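Local coordinates for Vpx protein (Simian immunodeficiency virus, PDB 4Z8L) that bridges the host proteins DCAF1 (VPRBP) and SAMHD1 in a ternary complex, as a lentiviral virulence factor that engages this antiviral restriction factor, at residues E21-E25 against K67-L71. Coordinates in Å, arbitrary orientation, origin at the centre of the assembly. Residues are numbered along the deposited sequence.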
ATOM      1  N   GLU B  21      20.152   3.122 -12.401  1.00 55.80           N
ATOM      2  CA  GLU B  21      21.241   3.943 -11.857  1.00 54.76           C
ATOM      3  C   GLU B  21      20.969   4.640 -10.504  1.00 46.67           C
ATOM      4  O   GLU B  21      20.769   4.023  -9.429  1.00 34.79           O
ATOM      5  CB  GLU B  21      21.534   5.007 -12.940  1.00 64.45           C
ATOM      6  CG  GLU B  21      22.820   5.833 -12.963  1.00 71.85           C
ATOM      7  CD  GLU B  21      22.786   6.819 -14.133  1.00 74.64           C
ATOM      8  OE1 GLU B  21      21.697   6.962 -14.736  1.00 73.20           O
ATOM      9  OE2 GLU B  21      23.808   7.479 -14.425  1.00 65.66           O
ATOM     10  N   GLN B  22      20.929   5.959 -10.614  1.00 38.41           N
ATOM     11  CA  GLN B  22      20.655   6.876  -9.534  1.00 45.55           C
ATOM     12  C   GLN B  22      19.224   6.705  -9.055  1.00 38.32           C
ATOM     13  O   GLN B  22      18.923   7.003  -7.912  1.00 44.36           O
ATOM     14  CB  GLN B  22      20.926   8.298 -10.018  1.00 57.75           C
ATOM     15  CG  GLN B  22      22.340   8.435 -10.555  1.00 35.20           C
ATOM     16  CD  GLN B  22      22.670   9.819 -11.056  1.00 39.31           C
ATOM     17  OE1 GLN B  22      22.408  10.820 -10.394  1.00 48.50           O
ATOM     18  NE2 GLN B  22      23.243   9.880 -12.251  1.00 43.51           N
ATOM     19  N   TRP B  23      18.334   6.267  -9.941  1.00 41.42           N
ATOM     20  CA  TRP B  23      16.965   5.972  -9.529  1.00 39.07           C
ATOM     21  C   TRP B  23      16.939   4.871  -8.484  1.00 38.16           C
ATOM     22  O   TRP B  23      16.238   4.976  -7.483  1.00 28.43           O
ATOM     23  CB  TRP B  23      16.097   5.538 -10.705  1.00 44.48           C
ATOM     24  CG  TRP B  23      14.701   5.190 -10.268  1.00 45.62           C
ATOM     25  CD1 TRP B  23      13.666   6.055 -10.097  1.00 46.71           C
ATOM     26  CD2 TRP B  23      14.207   3.893  -9.895  1.00 36.97           C
ATOM     27  NE1 TRP B  23      12.548   5.380  -9.672  1.00 49.80           N
ATOM     28  CE2 TRP B  23      12.854   4.058  -9.534  1.00 41.24           C
ATOM     29  CE3 TRP B  23      14.771   2.617  -9.845  1.00 32.32           C
ATOM     30  CZ2 TRP B  23      12.057   2.987  -9.131  1.00 35.44           C
ATOM     31  CZ3 TRP B  23      13.977   1.557  -9.440  1.00 30.17           C
ATOM     32  CH2 TRP B  23      12.636   1.749  -9.090  1.00 42.52           C
ATOM     33  N   LEU B  24      17.691   3.805  -8.738  1.00 39.58           N
ATOM     34  CA  LEU B  24      17.749   2.684  -7.811  1.00 21.48           C
ATOM     35  C   LEU B  24      18.374   3.155  -6.516  1.00 35.90           C
ATOM     36  O   LEU B  24      17.815   2.934  -5.433  1.00 47.56           O
ATOM     37  CB  LEU B  24      18.534   1.508  -8.394  1.00 39.04           C
ATOM     38  CG  LEU B  24      18.357   0.179  -7.650  1.00 53.98           C
ATOM     39  CD1 LEU B  24      16.913  -0.307  -7.709  1.00 32.03           C
ATOM     40  CD2 LEU B  24      19.302  -0.878  -8.203  1.00 48.10           C
ATOM     41  N   GLU B  25      19.529   3.808  -6.622  1.00 38.63           N
ATOM     42  CA  GLU B  25      20.218   4.228  -5.405  1.00 35.88           C
ATOM     43  C   GLU B  25      19.374   5.189  -4.553  1.00 50.36           C
ATOM     44  O   GLU B  25      19.310   5.058  -3.323  1.00 50.59           O
ATOM     45  CB  GLU B  25      21.549   4.884  -5.760  1.00 38.26           C
ATOM     46  CG  GLU B  25      22.743   4.223  -5.109  1.00 41.65           C
ATOM     47  CD  GLU B  25      24.040   4.923  -5.432  1.00 42.36           C
ATOM     48  OE1 GLU B  25      24.148   5.506  -6.532  1.00 37.00           O
ATOM     49  OE2 GLU B  25      24.950   4.889  -4.580  1.00 59.41           O
ATOM     50  N   LYS B  67      19.091  -5.721  -4.754  1.00 26.20           N
ATOM     51  CA  LYS B  67      18.696  -4.446  -4.167  1.00 32.13           C
ATOM     52  C   LYS B  67      17.360  -3.985  -4.736  1.00 30.06           C
ATOM     53  O   LYS B  67      16.578  -3.328  -4.050  1.00 43.89           O
ATOM     54  CB  LYS B  67      19.764  -3.379  -4.409  1.00 21.51           C
ATOM     55  CG  LYS B  67      21.007  -3.559  -3.559  1.00 42.23           C
ATOM     56  CD  LYS B  67      22.018  -2.437  -3.751  1.00 58.32           C
ATOM     57  CE  LYS B  67      22.245  -2.114  -5.214  1.00 61.80           C
ATOM     58  NZ  LYS B  67      23.270  -1.044  -5.362  1.00 73.67           N
ATOM     59  N   TYR B  68      17.081  -4.369  -5.977  1.00 37.87           N
ATOM     60  CA  TYR B  68      15.806  -4.043  -6.604  1.00 36.86           C
ATOM     61  C   TYR B  68      14.663  -4.824  -5.968  1.00 28.79           C
ATOM     62  O   TYR B  68      13.610  -4.264  -5.660  1.00 32.43           O
ATOM     63  CB  TYR B  68      15.864  -4.310  -8.108  1.00 35.46           C
ATOM     64  CG  TYR B  68      14.549  -4.085  -8.814  1.00 40.67           C
ATOM     65  CD1 TYR B  68      13.994  -2.815  -8.910  1.00 27.59           C
ATOM     66  CD2 TYR B  68      13.861  -5.145  -9.391  1.00 40.29           C
ATOM     67  CE1 TYR B  68      12.787  -2.611  -9.555  1.00 27.30           C
ATOM     68  CE2 TYR B  68      12.659  -4.951 -10.038  1.00 25.80           C
ATOM     69  CZ  TYR B  68      12.126  -3.682 -10.117  1.00 28.98           C
ATOM     70  OH  TYR B  68      10.925  -3.492 -10.759  1.00 43.22           O
ATOM     71  N   ARG B  69      14.876  -6.121  -5.774  1.00 27.75           N
ATOM     72  CA  ARG B  69      13.872  -6.968  -5.141  1.00 26.79           C
ATOM     73  C   ARG B  69      13.652  -6.562  -3.681  1.00 28.54           C
ATOM     74  O   ARG B  69      12.521  -6.602  -3.172  1.00 30.20           O
ATOM     75  CB  ARG B  69      14.285  -8.436  -5.236  1.00 30.06           C
ATOM     76  CG  ARG B  69      14.351  -8.965  -6.661  1.00 19.47           C
ATOM     77  CD  ARG B  69      12.976  -8.987  -7.312  1.00 28.65           C
ATOM     78  NE  ARG B  69      12.021  -9.793  -6.557  1.00 23.09           N
ATOM     79  CZ  ARG B  69      11.768 -11.075  -6.803  1.00 28.96           C
ATOM     80  NH1 ARG B  69      12.397 -11.702  -7.789  1.00 27.03           N
ATOM     81  NH2 ARG B  69      10.883 -11.731  -6.065  1.00 28.69           N
ATOM     82  N   TYR B  70      14.737  -6.158  -3.021  1.00 31.49           N
ATOM     83  CA  TYR B  70      14.658  -5.598  -1.674  1.00 28.41           C
ATOM     84  C   TYR B  70      13.777  -4.358  -1.673  1.00 25.52           C
ATOM     85  O   TYR B  70      12.876  -4.213  -0.837  1.00 39.15           O
ATOM     86  CB  TYR B  70      16.054  -5.249  -1.152  1.00 50.50           C
ATOM     87  CG  TYR B  70      16.047  -4.391   0.095  1.00 49.67           C
ATOM     88  CD1 TYR B  70      15.786  -4.943   1.341  1.00 38.86           C
ATOM     89  CD2 TYR B  70      16.293  -3.025   0.021  1.00 45.99           C
ATOM     90  CE1 TYR B  70      15.776  -4.161   2.480  1.00 47.33           C
ATOM     91  CE2 TYR B  70      16.283  -2.235   1.153  1.00 40.39           C
ATOM     92  CZ  TYR B  70      16.025  -2.808   2.381  1.00 44.55           C
ATOM     93  OH  TYR B  70      16.016  -2.025   3.513  1.00 36.24           O
ATOM     94  N   LEU B  71      14.049  -3.477  -2.631  1.00 30.97           N
ATOM     95  CA  LEU B  71      13.294  -2.244  -2.817  1.00 32.03           C
ATOM     96  C   LEU B  71      11.807  -2.527  -2.949  1.00 23.50           C
ATOM     97  O   LEU B  71      10.989  -1.928  -2.254  1.00 27.98           O
ATOM     98  CB  LEU B  71      13.799  -1.503  -4.059  1.00 33.32           C
ATOM     99  CG  LEU B  71      12.949  -0.359  -4.618  1.00 31.82           C
ATOM    100  CD1 LEU B  71      12.932   0.835  -3.686  1.00 31.38           C
ATOM    101  CD2 LEU B  71      13.437   0.045  -5.999  1.00 23.92           C
TER
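Two helical turns cross here at 51° between their N-to-C directions, their local axes no closer than 11.2 Å. The nearest CA atoms, those of Leu-24 and Tyr-68, are still 7.1 Å apart, which leaves the contact to side chains; no hydrogen bond joins the two segments. Leu-24 is the residue most buried by the other segment, at 77 Å²: its CD1 lies 4.0 Å from CD1 of Tyr-68 and 3.9 Å from CD2 of Leu-71, while its CD2 comes within 4.4 Å of CE on the aliphatic part of Lys-67. Beside it, the six-membered end of the Trp-23 indole also closes on Leu-71, with CH2 of Trp-23 3.6 Å from CD2 of Leu-71. CZ3 of Trp-23 also approaches CE1 of Tyr-68 at 4.3 Å, near the plane of both rings, so they meet edge to edge without stacking. Tyr-68 thus gives an edge to the apolar cluster while its hydroxyl hydrogen-bonds an acidic side chain of the VPRBP chain. Since the SAMHD1 chain packs against Trp-23, Glu-25, Lys-67 and Tyr-68 as well, the seam borders both host partners. Within the three-helix Vpx fold, the contact joins the N-terminal part of helix 21-35 to helix 63-84; Leu-71 continues the packing onto Leu-28 and Ile-31, and Tyr-70 meets Trp-48 of helix 45-58 edge-to-face.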